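Side-chain contacts in heterokaryon incompatibility protein s (Podospora anserina, PDB 2WVQ), which forms a prion and, on meeting the het-S product of incompatible cells, triggers a lethal reaction that blocks viable heterokaryons: residues F117-K120 against G126-L129; H130-D135 against I192-D197; A199-L204 against A220-A225. The protein carries 2 engineered substitutions. One frame throughout, in Å; residues are numbered along the deposited sequence.

Contact 1: F117-K120 against G126-L129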
ATOM      1  N   PHE A 117     -14.906  -6.683 -17.108  1.00 38.34           N
ATOM      2  CA  PHE A 117     -14.402  -7.537 -18.171  1.00 38.67           C
ATOM      3  C   PHE A 117     -14.415  -9.038 -17.799  1.00 39.41           C
ATOM      4  O   PHE A 117     -14.344  -9.398 -16.620  1.00 38.27           O
ATOM      5  CB  PHE A 117     -12.996  -7.102 -18.569  1.00 38.11           C
ATOM      6  CG  PHE A 117     -12.961  -5.845 -19.406  1.00 38.31           C
ATOM      7  CD1 PHE A 117     -12.563  -4.633 -18.842  1.00 36.31           C
ATOM      8  CD2 PHE A 117     -13.334  -5.876 -20.760  1.00 36.67           C
ATOM      9  CE1 PHE A 117     -12.526  -3.463 -19.605  1.00 35.55           C
ATOM     10  CE2 PHE A 117     -13.313  -4.707 -21.542  1.00 37.09           C
ATOM     11  CZ  PHE A 117     -12.906  -3.497 -20.965  1.00 37.75           C
ATOM     12  N   GLU A 118     -14.525  -9.891 -18.815  1.00 40.39           N
ATOM     13  CA  GLU A 118     -14.405 -11.344 -18.637  1.00 41.84           C
ATOM     14  C   GLU A 118     -13.494 -11.832 -19.732  1.00 41.85           C
ATOM     15  O   GLU A 118     -13.347 -11.147 -20.733  1.00 40.41           O
ATOM     16  CB  GLU A 118     -15.773 -12.047 -18.660  1.00 41.75           C
ATOM     17  CG  GLU A 118     -16.816 -11.372 -19.547  1.00 46.56           C
ATOM     18  CD  GLU A 118     -18.239 -11.424 -18.969  1.00 51.54           C
ATOM     19  OE1 GLU A 118     -18.746 -12.539 -18.678  1.00 51.52           O
ATOM     20  OE2 GLU A 118     -18.851 -10.336 -18.824  1.00 53.71           O
ATOM     21  N   ASP A 119     -12.855 -12.992 -19.551  1.00 42.22           N
ATOM     22  CA  ASP A 119     -11.804 -13.402 -20.510  1.00 42.92           C
ATOM     23  C   ASP A 119     -12.260 -13.639 -21.962  1.00 42.94           C
ATOM     24  O   ASP A 119     -11.440 -13.665 -22.873  1.00 43.89           O
ATOM     25  CB  ASP A 119     -10.838 -14.478 -19.942  1.00 43.49           C
ATOM     26  CG  ASP A 119     -11.415 -15.893 -19.950  1.00 44.62           C
ATOM     27  OD1 ASP A 119     -10.716 -16.787 -19.411  1.00 47.47           O
ATOM     28  OD2 ASP A 119     -12.520 -16.131 -20.490  1.00 41.68           O
ATOM     29  N   LYS A 120     -13.573 -13.755 -22.172  1.00 42.32           N
ATOM     30  CA  LYS A 120     -14.170 -13.678 -23.508  1.00 42.16           C
ATOM     31  C   LYS A 120     -13.969 -12.318 -24.193  1.00 41.01           C
ATOM     32  O   LYS A 120     -14.161 -12.216 -25.395  1.00 40.33           O
ATOM     33  CB  LYS A 120     -15.675 -14.025 -23.487  1.00 42.10           C
ATOM     34  CG  LYS A 120     -16.594 -12.870 -23.036  1.00 43.74           C
ATOM     35  CD  LYS A 120     -18.047 -13.086 -23.413  1.00 42.85           C
ATOM     36  CE  LYS A 120     -18.807 -13.947 -22.401  1.00 45.74           C
ATOM     37  NZ  LYS A 120     -19.315 -13.160 -21.217  1.00 46.73           N
ATOM     38  N   GLY A 126      -4.600 -14.062 -26.252  1.00 32.60           N
ATOM     39  CA  GLY A 126      -4.497 -13.646 -24.862  1.00 31.21           C
ATOM     40  C   GLY A 126      -5.317 -14.520 -23.958  1.00 31.72           C
ATOM     41  O   GLY A 126      -4.889 -14.831 -22.837  1.00 32.16           O
ATOM     42  N   ARG A 127      -6.491 -14.936 -24.418  1.00 31.06           N
ATOM     43  CA  ARG A 127      -7.262 -15.828 -23.590  1.00 32.82           C
ATOM     44  C   ARG A 127      -6.505 -17.182 -23.343  1.00 32.54           C
ATOM     45  O   ARG A 127      -6.525 -17.680 -22.228  1.00 33.64           O
ATOM     46  CB  ARG A 127      -8.683 -15.986 -24.110  1.00 31.61           C
ATOM     47  CG  ARG A 127      -9.526 -17.027 -23.365  1.00 34.24           C
ATOM     48  CD  ARG A 127     -10.809 -17.420 -24.105  1.00 35.43           C
ATOM     49  NE  ARG A 127     -11.508 -16.258 -24.635  1.00 41.46           N
ATOM     50  CZ  ARG A 127     -11.635 -15.970 -25.923  1.00 41.66           C
ATOM     51  NH1 ARG A 127     -11.139 -16.767 -26.854  1.00 43.29           N
ATOM     52  NH2 ARG A 127     -12.276 -14.872 -26.280  1.00 43.93           N
ATOM     53  N   ALA A 128      -5.821 -17.726 -24.353  1.00 32.85           N
ATOM     54  CA  ALA A 128      -5.022 -18.960 -24.195  1.00 32.75           C
ATOM     55  C   ALA A 128      -3.849 -18.787 -23.204  1.00 32.80           C
ATOM     56  O   ALA A 128      -3.565 -19.689 -22.403  1.00 32.25           O
ATOM     57  CB  ALA A 128      -4.528 -19.466 -25.529  1.00 32.51           C
ATOM     58  N   LEU A 129      -3.171 -17.632 -23.280  1.00 32.48           N
ATOM     59  CA  LEU A 129      -2.106 -17.286 -22.347  1.00 32.58           C
ATOM     60  C   LEU A 129      -2.652 -17.191 -20.912  1.00 33.41           C
ATOM     61  O   LEU A 129      -2.072 -17.771 -19.989  1.00 33.00           O
ATOM     62  CB  LEU A 129      -1.380 -16.007 -22.774  1.00 32.50           C
ATOM     63  CG  LEU A 129       0.093 -16.051 -23.220  1.00 33.07           C
ATOM     64  CD1 LEU A 129       0.566 -17.453 -23.610  1.00 34.18           C
ATOM     65  CD2 LEU A 129       0.445 -15.023 -24.316  1.00 32.45           C
TER
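The guanidinium of R127 meets the backbone of D119 and K120 in two different ways. K120 O lies at its edge, close to the plane, with K120 C also in plane, whereas D119 O is tilted 27° out of that plane at NE. R127 NE donates to D119 O at 3.1 Å. The bond is bent, with an N-H...O angle of 140°, and the donor stands above the carbonyl plane and not on a lone pair. A second, weak bond runs from R127 NH2 to K120 O at 3.4 Å. Two successive carbonyls therefore bind one arginine through different nitrogens, which should limit rotation of its planar end. R127 has its CG anti to the backbone N, and the bend at chi3 turns the guanidinium onto these carbonyls.

The contact belongs to the globular HeLo domain, where the connection between helices 79-108 and 124-140 enters a 3-10 turn at D119 and K120 and folds back on the first turn of helix 124-140. The side chains of D119 and R127 lie roughly perpendicular, with carboxylate and guanidinium planes 74° apart. They meet through carbon, D119 CG to R127 CG at 4.1 Å. The opposite charges stay beyond salt-bridge range, D119 OD2 being 4.3 Å from R127 NE. That OD2 instead makes a salt bridge to R131, one turn further along the helix. K120 sends its chain back over its own segment, and its NZ reaches E118 OE1 at 2.7 Å in a salt bridge, coming from above the carboxylate plane. Just before the turn, F117 stacks on the ring of Y42.

Contact 2: H130-D135 against I192-D197; sequences HRRLND and IEEVED
R132 NH2 is the polar atom nearest to the opposite segment, yet what it meets there is carbon: CG of E194 at 3.4 Å and CB of the same residue at 3.7 Å. In the HeLo domain this contact brings helix 124-140 beside the irregular link between helices 181-191 and 198-207, with the R132 and V195 CA atoms 9.0 Å apart. That wide spacing leaves the arginine side chain to span the gap. E194 CG lies at the edge of the guanidinium, near its plane. The pairing is consequently van der Waals contact, with at most a probable weak attraction between the opposite charges, since R132 NH2 remains 4.8 Å from E194 OE2 and the two flat groups are inclined by 43°. Torsions account for this: E194 extends CG anti to its N (chi1 -157°) but bends at chi2 (131°), which turns the carboxylate away from NH2. Closer to the helix, R132 CD packs against V195 CB at 4.3 Å. V195 is buried and also touches S200 and L201 of helix 198-207, so the aliphatic part of the arginine rests on a residue already held by the next helix. At the end of the link D197 takes the N-cap position of that helix, and its OD1 is hydrogen-bonded to S200 OG.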
ATOM      1  N   HIS A 130      -3.788 -16.514 -20.754  1.00 32.91           N
ATOM      2  CA  HIS A 130      -4.465 -16.363 -19.467  1.00 33.05           C
ATOM      3  C   HIS A 130      -4.747 -17.743 -18.862  1.00 33.59           C
ATOM      4  O   HIS A 130      -4.335 -18.029 -17.733  1.00 33.14           O
ATOM      5  CB  HIS A 130      -5.749 -15.540 -19.635  1.00 31.62           C
ATOM      6  CG  HIS A 130      -6.595 -15.462 -18.399  1.00 31.41           C
ATOM      7  ND1 HIS A 130      -6.207 -14.783 -17.256  1.00 27.32           N
ATOM      8  CD2 HIS A 130      -7.812 -15.988 -18.131  1.00 29.74           C
ATOM      9  CE1 HIS A 130      -7.146 -14.914 -16.336  1.00 26.56           C
ATOM     10  NE2 HIS A 130      -8.129 -15.644 -16.843  1.00 29.80           N
ATOM     11  N   ARG A 131      -5.389 -18.606 -19.646  1.00 34.27           N
ATOM     12  CA  ARG A 131      -5.677 -19.965 -19.196  1.00 35.33           C
ATOM     13  C   ARG A 131      -4.436 -20.816 -18.902  1.00 34.78           C
ATOM     14  O   ARG A 131      -4.417 -21.499 -17.894  1.00 34.32           O
ATOM     15  CB  ARG A 131      -6.677 -20.644 -20.120  1.00 35.95           C
ATOM     16  CG  ARG A 131      -8.032 -20.022 -19.957  1.00 38.23           C
ATOM     17  CD  ARG A 131      -8.894 -20.183 -21.175  1.00 40.91           C
ATOM     18  NE  ARG A 131     -10.210 -19.617 -20.879  1.00 44.05           N
ATOM     19  CZ  ARG A 131     -11.321 -19.824 -21.587  1.00 43.84           C
ATOM     20  NH1 ARG A 131     -11.310 -20.581 -22.678  1.00 43.33           N
ATOM     21  NH2 ARG A 131     -12.450 -19.236 -21.200  1.00 44.35           N
ATOM     22  N   ARG A 132      -3.406 -20.727 -19.748  1.00 34.47           N
ATOM     23  CA  ARG A 132      -2.108 -21.390 -19.514  1.00 35.24           C
ATOM     24  C   ARG A 132      -1.419 -20.916 -18.215  1.00 34.69           C
ATOM     25  O   ARG A 132      -0.952 -21.728 -17.420  1.00 33.77           O
ATOM     26  CB  ARG A 132      -1.179 -21.187 -20.728  1.00 35.27           C
ATOM     27  CG  ARG A 132       0.295 -21.534 -20.479  1.00 38.18           C
ATOM     28  CD  ARG A 132       1.079 -21.678 -21.782  1.00 37.39           C
ATOM     29  NE  ARG A 132       0.948 -23.026 -22.332  1.00 47.00           N
ATOM     30  CZ  ARG A 132       0.143 -23.370 -23.337  1.00 48.79           C
ATOM     31  NH1 ARG A 132      -0.618 -22.459 -23.938  1.00 49.96           N
ATOM     32  NH2 ARG A 132       0.102 -24.636 -23.745  1.00 48.58           N
ATOM     33  N   LEU A 133      -1.348 -19.600 -18.012  1.00 33.06           N
ATOM     34  CA  LEU A 133      -0.737 -19.029 -16.810  1.00 33.86           C
ATOM     35  C   LEU A 133      -1.505 -19.375 -15.551  1.00 33.03           C
ATOM     36  O   LEU A 133      -0.912 -19.683 -14.503  1.00 33.99           O
ATOM     37  CB  LEU A 133      -0.578 -17.511 -16.954  1.00 32.80           C
ATOM     38  CG  LEU A 133       0.673 -16.696 -17.292  1.00 34.81           C
ATOM     39  CD1 LEU A 133       1.859 -17.398 -17.907  1.00 34.07           C
ATOM     40  CD2 LEU A 133       0.243 -15.512 -18.166  1.00 32.30           C
ATOM     41  N   ASN A 134      -2.826 -19.369 -15.635  1.00 33.19           N
ATOM     42  CA  ASN A 134      -3.635 -19.806 -14.506  1.00 33.21           C
ATOM     43  C   ASN A 134      -3.422 -21.316 -14.216  1.00 32.45           C
ATOM     44  O   ASN A 134      -3.268 -21.713 -13.073  1.00 33.09           O
ATOM     45  CB  ASN A 134      -5.120 -19.587 -14.781  1.00 33.59           C
ATOM     46  CG  ASN A 134      -5.573 -18.125 -14.622  1.00 35.13           C
ATOM     47  OD1 ASN A 134      -6.758 -17.876 -14.693  1.00 39.14           O
ATOM     48  ND2 ASN A 134      -4.649 -17.178 -14.456  1.00 35.22           N
ATOM     49  N   ASP A 135      -3.432 -22.133 -15.255  1.00 31.49           N
ATOM     50  CA  ASP A 135      -3.326 -23.583 -15.112  1.00 31.11           C
ATOM     51  C   ASP A 135      -2.033 -23.988 -14.437  1.00 30.15           C
ATOM     52  O   ASP A 135      -2.048 -24.867 -13.578  1.00 31.28           O
ATOM     53  CB  ASP A 135      -3.436 -24.276 -16.476  1.00 31.57           C
ATOM     54  CG  ASP A 135      -4.863 -24.361 -16.987  1.00 33.92           C
ATOM     55  OD1 ASP A 135      -5.053 -24.802 -18.133  1.00 36.62           O
ATOM     56  OD2 ASP A 135      -5.802 -24.013 -16.247  1.00 39.06           O
ATOM     57  N   ILE A 192       7.457 -22.403 -19.838  1.00 45.09           N
ATOM     58  CA  ILE A 192       7.447 -21.876 -21.188  1.00 46.55           C
ATOM     59  C   ILE A 192       7.695 -22.948 -22.291  1.00 46.59           C
ATOM     60  O   ILE A 192       7.690 -22.631 -23.477  1.00 46.67           O
ATOM     61  CB  ILE A 192       8.461 -20.677 -21.253  1.00 46.51           C
ATOM     62  CG1 ILE A 192       7.787 -19.432 -21.826  1.00 47.97           C
ATOM     63  CG2 ILE A 192       9.793 -21.060 -21.941  1.00 47.04           C
ATOM     64  CD1 ILE A 192       8.110 -18.191 -21.046  1.00 51.38           C
ATOM     65  N   GLU A 193       7.888 -24.209 -21.912  1.00 47.17           N
ATOM     66  CA  GLU A 193       8.154 -25.238 -22.923  1.00 48.08           C
ATOM     67  C   GLU A 193       6.955 -25.660 -23.780  1.00 48.33           C
ATOM     68  O   GLU A 193       7.134 -26.164 -24.888  1.00 48.36           O
ATOM     69  CB  GLU A 193       8.937 -26.447 -22.369  1.00 48.03           C
ATOM     70  CG  GLU A 193       8.327 -27.194 -21.197  1.00 48.83           C
ATOM     71  CD  GLU A 193       8.980 -28.551 -21.000  1.00 49.00           C
ATOM     72  OE1 GLU A 193       9.836 -28.694 -20.101  1.00 49.92           O
ATOM     73  OE2 GLU A 193       8.649 -29.474 -21.773  1.00 50.96           O
ATOM     74  N   GLU A 194       5.736 -25.431 -23.299  1.00 48.81           N
ATOM     75  CA  GLU A 194       4.552 -25.823 -24.072  1.00 48.87           C
ATOM     76  C   GLU A 194       4.115 -24.750 -25.075  1.00 49.20           C
ATOM     77  O   GLU A 194       3.351 -25.018 -26.014  1.00 49.45           O
ATOM     78  CB  GLU A 194       3.412 -26.196 -23.136  1.00 48.67           C
ATOM     79  CG  GLU A 194       2.381 -27.103 -23.749  1.00 49.37           C
ATOM     80  CD  GLU A 194       2.060 -28.284 -22.863  1.00 50.33           C
ATOM     81  OE1 GLU A 194       2.487 -28.281 -21.686  1.00 50.89           O
ATOM     82  OE2 GLU A 194       1.385 -29.218 -23.349  1.00 49.85           O
ATOM     83  N   VAL A 195       4.613 -23.536 -24.886  1.00 49.51           N
ATOM     84  CA  VAL A 195       4.231 -22.430 -25.755  1.00 49.85           C
ATOM     85  C   VAL A 195       5.223 -22.319 -26.921  1.00 49.93           C
ATOM     86  O   VAL A 195       6.378 -21.919 -26.750  1.00 49.70           O
ATOM     87  CB  VAL A 195       3.965 -21.106 -24.943  1.00 49.73           C
ATOM     88  CG1 VAL A 195       5.141 -20.717 -24.088  1.00 51.19           C
ATOM     89  CG2 VAL A 195       3.553 -19.962 -25.842  1.00 50.00           C
ATOM     90  N   GLU A 196       4.748 -22.697 -28.110  1.00 50.22           N
ATOM     91  CA  GLU A 196       5.631 -22.888 -29.261  1.00 50.72           C
ATOM     92  C   GLU A 196       5.704 -21.695 -30.205  1.00 50.80           C
ATOM     93  O   GLU A 196       6.724 -21.495 -30.902  1.00 50.96           O
ATOM     94  CB  GLU A 196       5.234 -24.152 -30.043  1.00 50.88           C
ATOM     95  CG  GLU A 196       5.366 -25.461 -29.253  1.00 52.78           C
ATOM     96  CD  GLU A 196       6.764 -25.680 -28.641  1.00 55.73           C
ATOM     97  OE1 GLU A 196       6.938 -26.677 -27.892  1.00 55.80           O
ATOM     98  OE2 GLU A 196       7.684 -24.864 -28.900  1.00 56.98           O
ATOM     99  N   ASP A 197       4.623 -20.907 -30.234  1.00 50.56           N
ATOM    100  CA  ASP A 197       4.485 -19.862 -31.259  1.00 50.32           C
ATOM    101  C   ASP A 197       5.130 -18.547 -30.817  1.00 50.27           C
ATOM    102  O   ASP A 197       4.928 -18.086 -29.677  1.00 49.98           O
ATOM    103  CB  ASP A 197       3.005 -19.652 -31.629  1.00 50.16           C
ATOM    104  CG  ASP A 197       2.111 -19.408 -30.398  1.00 50.05           C
ATOM    105  OD1 ASP A 197       1.258 -18.488 -30.469  1.00 50.25           O
ATOM    106  OD2 ASP A 197       2.250 -20.128 -29.380  1.00 47.74           O
TER

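Contact 3: A199-L204 against A220-A225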
ATOM      1  N   ALA A 199       4.383 -15.520 -31.609  1.00 49.55           N
ATOM      2  CA  ALA A 199       3.355 -14.544 -31.167  1.00 49.15           C
ATOM      3  C   ALA A 199       3.231 -14.551 -29.676  1.00 48.68           C
ATOM      4  O   ALA A 199       3.564 -13.549 -29.008  1.00 49.15           O
ATOM      5  CB  ALA A 199       2.010 -14.844 -31.819  1.00 48.97           C
ATOM      6  N   SER A 200       2.774 -15.684 -29.130  1.00 47.85           N
ATOM      7  CA  SER A 200       2.521 -15.793 -27.695  1.00 46.76           C
ATOM      8  C   SER A 200       3.762 -15.553 -26.829  1.00 46.26           C
ATOM      9  O   SER A 200       3.646 -14.986 -25.716  1.00 46.78           O
ATOM     10  CB  SER A 200       1.882 -17.156 -27.363  1.00 46.72           C
ATOM     11  OG  SER A 200       0.582 -17.259 -27.934  1.00 45.44           O
ATOM     12  N   LEU A 201       4.939 -15.959 -27.320  1.00 45.38           N
ATOM     13  CA  LEU A 201       6.197 -15.800 -26.568  1.00 44.44           C
ATOM     14  C   LEU A 201       6.654 -14.335 -26.451  1.00 44.44           C
ATOM     15  O   LEU A 201       7.156 -13.912 -25.399  1.00 44.14           O
ATOM     16  CB  LEU A 201       7.306 -16.668 -27.151  1.00 44.03           C
ATOM     17  CG  LEU A 201       7.195 -18.194 -27.057  1.00 43.56           C
ATOM     18  CD1 LEU A 201       8.081 -18.885 -28.106  1.00 43.17           C
ATOM     19  CD2 LEU A 201       7.552 -18.708 -25.670  1.00 43.26           C
ATOM     20  N   THR A 202       6.462 -13.570 -27.524  1.00 44.02           N
ATOM     21  CA  THR A 202       6.727 -12.121 -27.530  1.00 43.86           C
ATOM     22  C   THR A 202       5.838 -11.405 -26.525  1.00 42.98           C
ATOM     23  O   THR A 202       6.284 -10.484 -25.843  1.00 43.54           O
ATOM     24  CB  THR A 202       6.453 -11.509 -28.909  1.00 43.36           C
ATOM     25  OG1 THR A 202       7.075 -12.320 -29.903  1.00 45.24           O
ATOM     26  CG2 THR A 202       7.001 -10.074 -28.995  1.00 43.41           C
ATOM     27  N   ILE A 203       4.582 -11.836 -26.453  1.00 42.42           N
ATOM     28  CA  ILE A 203       3.603 -11.308 -25.490  1.00 42.33           C
ATOM     29  C   ILE A 203       4.038 -11.524 -24.028  1.00 42.84           C
ATOM     30  O   ILE A 203       3.942 -10.608 -23.191  1.00 43.09           O
ATOM     31  CB  ILE A 203       2.164 -11.883 -25.756  1.00 42.01           C
ATOM     32  CG1 ILE A 203       1.570 -11.245 -27.021  1.00 42.11           C
ATOM     33  CG2 ILE A 203       1.224 -11.673 -24.508  1.00 41.32           C
ATOM     34  CD1 ILE A 203       0.215 -11.798 -27.423  1.00 42.18           C
ATOM     35  N   LEU A 204       4.517 -12.727 -23.720  1.00 43.06           N
ATOM     36  CA  LEU A 204       5.056 -13.029 -22.373  1.00 43.18           C
ATOM     37  C   LEU A 204       6.349 -12.244 -22.081  1.00 43.02           C
ATOM     38  O   LEU A 204       6.477 -11.655 -21.028  1.00 43.24           O
ATOM     39  CB  LEU A 204       5.317 -14.540 -22.208  1.00 43.20           C
ATOM     40  CG  LEU A 204       4.159 -15.533 -22.233  1.00 42.29           C
ATOM     41  CD1 LEU A 204       4.759 -16.941 -22.166  1.00 43.60           C
ATOM     42  CD2 LEU A 204       3.179 -15.297 -21.042  1.00 44.13           C
ATOM     43  N   ALA A 220      12.528 -14.765 -24.225  1.00 43.28           N
ATOM     44  CA  ALA A 220      13.561 -14.218 -25.093  1.00 44.55           C
ATOM     45  C   ALA A 220      14.488 -15.314 -25.618  1.00 45.45           C
ATOM     46  O   ALA A 220      14.794 -15.351 -26.823  1.00 45.98           O
ATOM     47  CB  ALA A 220      14.357 -13.131 -24.372  1.00 44.46           C
ATOM     48  N   GLN A 221      14.919 -16.209 -24.727  1.00 46.37           N
ATOM     49  CA  GLN A 221      15.792 -17.325 -25.101  1.00 47.83           C
ATOM     50  C   GLN A 221      15.102 -18.237 -26.116  1.00 48.18           C
ATOM     51  O   GLN A 221      15.760 -18.805 -26.984  1.00 48.26           O
ATOM     52  CB  GLN A 221      16.208 -18.143 -23.859  1.00 48.36           C
ATOM     53  CG  GLN A 221      17.475 -17.653 -23.107  1.00 48.03           C
ATOM     54  CD  GLN A 221      17.485 -18.053 -21.594  1.00 48.44           C
ATOM     55  OE1 GLN A 221      16.465 -18.490 -21.009  1.00 49.06           O
ATOM     56  NE2 GLN A 221      18.646 -17.879 -20.965  1.00 48.36           N
ATOM     57  N   LYS A 222      13.779 -18.371 -26.011  1.00 48.68           N
ATOM     58  CA  LYS A 222      13.035 -19.281 -26.879  1.00 49.36           C
ATOM     59  C   LYS A 222      12.757 -18.704 -28.271  1.00 50.72           C
ATOM     60  O   LYS A 222      12.854 -19.418 -29.279  1.00 50.36           O
ATOM     61  CB  LYS A 222      11.746 -19.759 -26.206  1.00 49.22           C
ATOM     62  CG  LYS A 222      11.095 -20.921 -26.926  1.00 48.70           C
ATOM     63  CD  LYS A 222      10.090 -21.671 -26.004  1.00 47.82           C
ATOM     64  CE  LYS A 222       9.509 -22.834 -26.882  1.00 49.17           C
ATOM     65  NZ  LYS A 222       8.991 -23.958 -26.012  1.00 49.36           N
ATOM     66  N   ILE A 223      12.419 -17.418 -28.335  1.00 52.36           N
ATOM     67  CA  ILE A 223      12.132 -16.775 -29.630  1.00 54.00           C
ATOM     68  C   ILE A 223      13.382 -16.515 -30.462  1.00 54.96           C
ATOM     69  O   ILE A 223      13.303 -16.443 -31.689  1.00 55.14           O
ATOM     70  CB  ILE A 223      11.238 -15.492 -29.504  1.00 54.11           C
ATOM     71  CG1 ILE A 223      11.711 -14.568 -28.367  1.00 54.35           C
ATOM     72  CG2 ILE A 223       9.794 -15.892 -29.262  1.00 54.65           C
ATOM     73  CD1 ILE A 223      10.713 -13.467 -27.969  1.00 54.06           C
ATOM     74  N   ASP A 224      14.532 -16.401 -29.798  1.00 56.29           N
ATOM     75  CA  ASP A 224      15.815 -16.233 -30.495  1.00 57.50           C
ATOM     76  C   ASP A 224      16.383 -17.561 -31.006  1.00 58.15           C
ATOM     77  O   ASP A 224      17.039 -17.594 -32.053  1.00 58.33           O
ATOM     78  CB  ASP A 224      16.837 -15.495 -29.617  1.00 57.61           C
ATOM     79  CG  ASP A 224      16.495 -14.018 -29.438  1.00 58.27           C
ATOM     80  OD1 ASP A 224      16.388 -13.297 -30.454  1.00 58.36           O
ATOM     81  OD2 ASP A 224      16.327 -13.577 -28.276  1.00 60.16           O
ATOM     82  N   ALA A 225      16.120 -18.642 -30.268  1.00 59.00           N
ATOM     83  CA  ALA A 225      16.512 -20.010 -30.661  1.00 59.68           C
ATOM     84  C   ALA A 225      15.990 -20.429 -32.045  1.00 60.10           C
ATOM     85  O   ALA A 225      14.788 -20.312 -32.349  1.00 60.43           O
ATOM     86  CB  ALA A 225      16.065 -21.018 -29.596  1.00 59.82           C
TER
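L201 and I223 run alongside each other, pointing opposite ways, while L201 and K222 lie roughly perpendicular; these two orientations make up most of the interface. Against I223, the leucine presents its CB and one branch, CD1: L201 CB meets I223 CG2 at 3.4 Å, tighter than usual for two carbons, and L201 CD1 lies 3.6 Å from the same methyl. The methyl is thus lodged alongside the leucine, between the base and that branch. I223 holds its CG1 between the backbone N and the carbonyl carbon (chi1 46°), a setting that places CG2 on the L201 side and leads CD1 toward T202.

Against K222, both branches of the leucine are at work. L201 CD1 touches K222 CG at 3.8 Å and L201 CD2 touches K222 CD at 3.9 Å, so the pair bears on the aliphatic part of the lysine chain. The two backbones form an antiparallel helical hairpin at the C-terminal end of the globular domain: helices 198-207 and 213-224 follow one another in sequence, and their short segments approach to 9.3 Å with N-to-C directions 149° apart.

K222 starts toward the leucine but is extended beyond CG and leads away from it, taking NZ to the link before helix 198-207, where it hydrogen-bonds to I192 O and forms a long, weak ion pair with E196. L201 itself is buried, with I192 and V195 of that link packed against it as well. At the margin, T202 comes only as near as CA to I223 CD1, 4.2 Å. Its OG1 lies 4.3 Å from I223 CD1, and the hydrogen bond of that hydroxyl is to the carbonyl oxygen of E198 in its own helix.

Overall arrangement
From the N terminus, contact 1 closes a short local loop, fastening the connection after helix 79-108 to helix 124-140. Contact 2 starts on the next turns of that helix and closes a much longer loop, with 56 residues between its segments, joining the helix to the link before helix 198-207. Contact 3 then closes the hairpin of helices 198-207 and 213-224. The three follow in series; none nests in or crosses another. They still touch in space: D119 of contact 1 pairs with R131 of contact 2, K222 of contact 3 reaches I192 and E196 in 192-197, and L129 packs on I203 and L204, a second tie from helix 124-140 to the hairpin.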